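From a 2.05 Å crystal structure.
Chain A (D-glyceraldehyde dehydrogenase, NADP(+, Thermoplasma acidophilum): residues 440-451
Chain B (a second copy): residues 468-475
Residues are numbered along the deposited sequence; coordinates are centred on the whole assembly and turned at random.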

# COMPACT_ATOMS: atom_id res chain seq x y z
N PRO A 440 -9.18 4.02 25.14
CA PRO A 440 -8.64 2.80 24.55
C PRO A 440 -8.16 2.97 23.14
O PRO A 440 -8.24 4.08 22.58
CB PRO A 440 -9.84 1.82 24.64
CG PRO A 440 -11.01 2.71 24.41
CD PRO A 440 -10.66 3.98 25.18
N GLU A 441 -7.64 1.88 22.57
CA GLU A 441 -7.21 1.80 21.16
C GLU A 441 -8.39 1.99 20.22
O GLU A 441 -9.54 1.69 20.57
CB GLU A 441 -6.51 0.46 20.84
CG GLU A 441 -7.40 -0.81 20.84
CD GLU A 441 -7.81 -1.30 22.23
OE1 GLU A 441 -7.43 -0.73 23.27
OE2 GLU A 441 -8.51 -2.30 22.31
N ALA A 442 -8.10 2.47 19.01
CA ALA A 442 -9.12 2.69 18.02
C ALA A 442 -9.03 1.55 17.00
O ALA A 442 -7.99 0.90 16.86
CB ALA A 442 -8.97 4.05 17.33
N SER A 443 -10.14 1.34 16.30
CA SER A 443 -10.22 0.30 15.27
C SER A 443 -9.24 0.49 14.13
O SER A 443 -8.84 -0.50 13.56
CB SER A 443 -11.63 0.27 14.71
OG SER A 443 -12.47 -0.13 15.76
N GLN A 444 -8.87 1.74 13.83
CA GLN A 444 -7.90 2.08 12.77
C GLN A 444 -6.47 1.85 13.22
O GLN A 444 -5.55 1.93 12.38
CB GLN A 444 -8.06 3.53 12.21
CG GLN A 444 -7.97 4.67 13.22
CD GLN A 444 -9.34 5.01 13.86
OE1 GLN A 444 -10.19 4.12 14.14
NE2 GLN A 444 -9.54 6.28 14.11
N GLY A 445 -6.27 1.68 14.54
CA GLY A 445 -4.97 1.28 15.08
C GLY A 445 -4.61 -0.19 14.96
O GLY A 445 -5.47 -1.01 14.82
N TYR A 446 -3.34 -0.54 15.00
CA TYR A 446 -2.94 -1.93 14.91
C TYR A 446 -2.53 -2.32 16.32
O TYR A 446 -1.46 -2.04 16.73
CB TYR A 446 -1.82 -2.14 13.92
CG TYR A 446 -1.31 -3.54 13.76
CD1 TYR A 446 -2.05 -4.50 13.12
CD2 TYR A 446 -0.06 -3.90 14.20
CE1 TYR A 446 -1.58 -5.76 12.96
CE2 TYR A 446 0.41 -5.16 14.02
CZ TYR A 446 -0.36 -6.08 13.40
OH TYR A 446 0.09 -7.32 13.24
N HIS A 447 -3.43 -2.97 17.03
CA HIS A 447 -3.26 -3.34 18.42
C HIS A 447 -2.32 -4.53 18.50
O HIS A 447 -2.67 -5.62 18.06
CB HIS A 447 -4.63 -3.75 18.99
CG HIS A 447 -4.71 -3.85 20.48
ND1 HIS A 447 -4.43 -2.77 21.29
CD2 HIS A 447 -5.21 -4.82 21.30
CE1 HIS A 447 -4.70 -3.09 22.55
NE2 HIS A 447 -5.14 -4.34 22.58
N THR A 448 -1.16 -4.34 19.12
CA THR A 448 -0.09 -5.31 19.06
C THR A 448 0.94 -4.92 20.11
O THR A 448 0.83 -3.89 20.79
CB THR A 448 0.52 -5.30 17.60
OG1 THR A 448 1.35 -6.45 17.39
CG2 THR A 448 1.34 -4.04 17.37
N GLY A 449 1.99 -5.71 20.22
CA GLY A 449 3.08 -5.34 21.09
C GLY A 449 4.33 -6.13 20.90
O GLY A 449 4.40 -6.96 20.01
N PHE A 450 5.29 -5.85 21.76
CA PHE A 450 6.62 -6.46 21.73
C PHE A 450 6.72 -7.52 22.82
O PHE A 450 5.89 -7.56 23.76
CB PHE A 450 7.74 -5.40 21.98
CG PHE A 450 7.84 -4.35 20.91
CD1 PHE A 450 6.91 -3.34 20.84
CD2 PHE A 450 8.84 -4.43 19.92
CE1 PHE A 450 6.97 -2.39 19.81
CE2 PHE A 450 8.92 -3.49 18.89
CZ PHE A 450 8.00 -2.45 18.86
N ARG A 451 7.77 -8.34 22.73
CA ARG A 451 8.17 -9.25 23.78
C ARG A 451 7.00 -10.25 24.08
O ARG A 451 6.51 -10.86 23.17
CB ARG A 451 8.70 -8.48 24.98
CG ARG A 451 10.07 -7.84 24.64
CD ARG A 451 10.66 -7.02 25.75
NE ARG A 451 9.80 -5.91 26.22
CZ ARG A 451 9.61 -4.72 25.59
NH1 ARG A 451 10.16 -4.44 24.39
NH2 ARG A 451 8.83 -3.81 26.15
N LEU B 468 9.91 -6.24 10.37
CA LEU B 468 9.54 -4.96 10.93
C LEU B 468 8.27 -5.13 11.80
O LEU B 468 7.32 -5.76 11.42
CB LEU B 468 9.27 -3.93 9.80
CG LEU B 468 10.52 -3.44 9.08
CD1 LEU B 468 10.22 -2.75 7.77
CD2 LEU B 468 11.25 -2.46 9.99
N LYS B 469 8.31 -4.57 12.99
CA LYS B 469 7.18 -4.49 13.87
C LYS B 469 6.52 -3.13 13.70
O LYS B 469 7.18 -2.08 13.78
CB LYS B 469 7.67 -4.63 15.31
CG LYS B 469 6.54 -4.72 16.32
CD LYS B 469 5.94 -6.13 16.29
CE LYS B 469 4.56 -6.18 16.86
NZ LYS B 469 4.19 -7.59 17.03
N LEU B 470 5.22 -3.15 13.58
CA LEU B 470 4.48 -1.94 13.52
C LEU B 470 4.06 -1.52 14.96
O LEU B 470 3.51 -2.31 15.69
CB LEU B 470 3.30 -2.17 12.62
CG LEU B 470 2.41 -1.10 12.04
CD1 LEU B 470 3.07 -0.14 11.10
CD2 LEU B 470 1.20 -1.73 11.38
N LYS B 471 4.37 -0.30 15.37
CA LYS B 471 3.96 0.28 16.66
C LYS B 471 3.14 1.57 16.43
O LYS B 471 3.35 2.27 15.44
CB LYS B 471 5.20 0.55 17.57
CG LYS B 471 6.03 1.78 17.16
CD LYS B 471 7.47 1.79 17.67
CE LYS B 471 7.62 1.82 19.20
NZ LYS B 471 7.06 2.99 19.94
N ASN B 472 2.30 1.93 17.40
CA ASN B 472 1.38 3.07 17.31
C ASN B 472 1.70 4.12 18.38
O ASN B 472 1.97 3.78 19.56
CB ASN B 472 -0.10 2.67 17.51
CG ASN B 472 -0.52 1.43 16.72
OD1 ASN B 472 -1.22 1.52 15.71
ND2 ASN B 472 -0.12 0.28 17.20
N ILE B 473 1.62 5.37 17.95
CA ILE B 473 1.73 6.53 18.83
C ILE B 473 0.46 7.36 18.65
O ILE B 473 0.15 7.81 17.58
CB ILE B 473 3.04 7.32 18.61
CG1 ILE B 473 4.23 6.35 18.67
CG2 ILE B 473 3.21 8.41 19.66
CD1 ILE B 473 4.68 5.89 17.30
N TYR B 474 -0.32 7.44 19.72
CA TYR B 474 -1.60 8.13 19.76
C TYR B 474 -1.25 9.43 20.39
O TYR B 474 -0.94 9.44 21.61
CB TYR B 474 -2.64 7.40 20.68
CG TYR B 474 -3.30 6.17 20.12
CD1 TYR B 474 -2.57 5.02 19.89
CD2 TYR B 474 -4.64 6.14 19.80
CE1 TYR B 474 -3.15 3.87 19.38
CE2 TYR B 474 -5.26 5.00 19.29
CZ TYR B 474 -4.51 3.85 19.09
OH TYR B 474 -5.09 2.70 18.57
N VAL B 475 -1.38 10.52 19.64
CA VAL B 475 -1.16 11.87 20.17
C VAL B 475 -2.43 12.74 20.26
O VAL B 475 -3.22 12.76 19.34
CB VAL B 475 -0.13 12.66 19.30
CG1 VAL B 475 0.19 13.96 20.03
CG2 VAL B 475 1.15 11.86 19.14

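A loop without regular secondary structure can be docked against a strand when the strand's side chains, rather than its backbone, satisfy the loop's polar groups; this pair of stretches, which buries 556 Å² in all, illustrates the principle. Along chain B, the first anchor is B:Lys469. Its CG lies over one face of the A:Phe450 ring, 4.0 Å from the ring centroid in a CH-pi contact. B:Lys469 NZ donates one hydrogen bond to A:Thr448 OG1 at 3.1 Å. B:Lys469 NZ donates another to A:Gly449 O, also at 3.1 Å. Lysine suits a place that takes an apolar stem across an aromatic face and a terminal amine able to donate to two neutral oxygens. B:Leu470 starts sideways, but its end comes nearer, bringing CD2 to 3.8 Å from A:Tyr446 CD2. B:Lys471 CB then meets the edge of the A:Phe450 ring, 4.1 Å from CE1. B:Asn472 reads the backbone of one residue twice: its OD1 accepts from A:Tyr446 N at 3.0 Å and its ND2 donates to A:Tyr446 O at 2.7 Å, a pairing for which a carboxamide is well matched. Finally, B:Tyr474 OH accepts from A:Ala442 N at 3.1 Å, at the start of a type I turn. At the turn's end, A:Gly445 leaves room: an ideal CB there would lie 2.3 Å from B:Tyr474 OH, a clash.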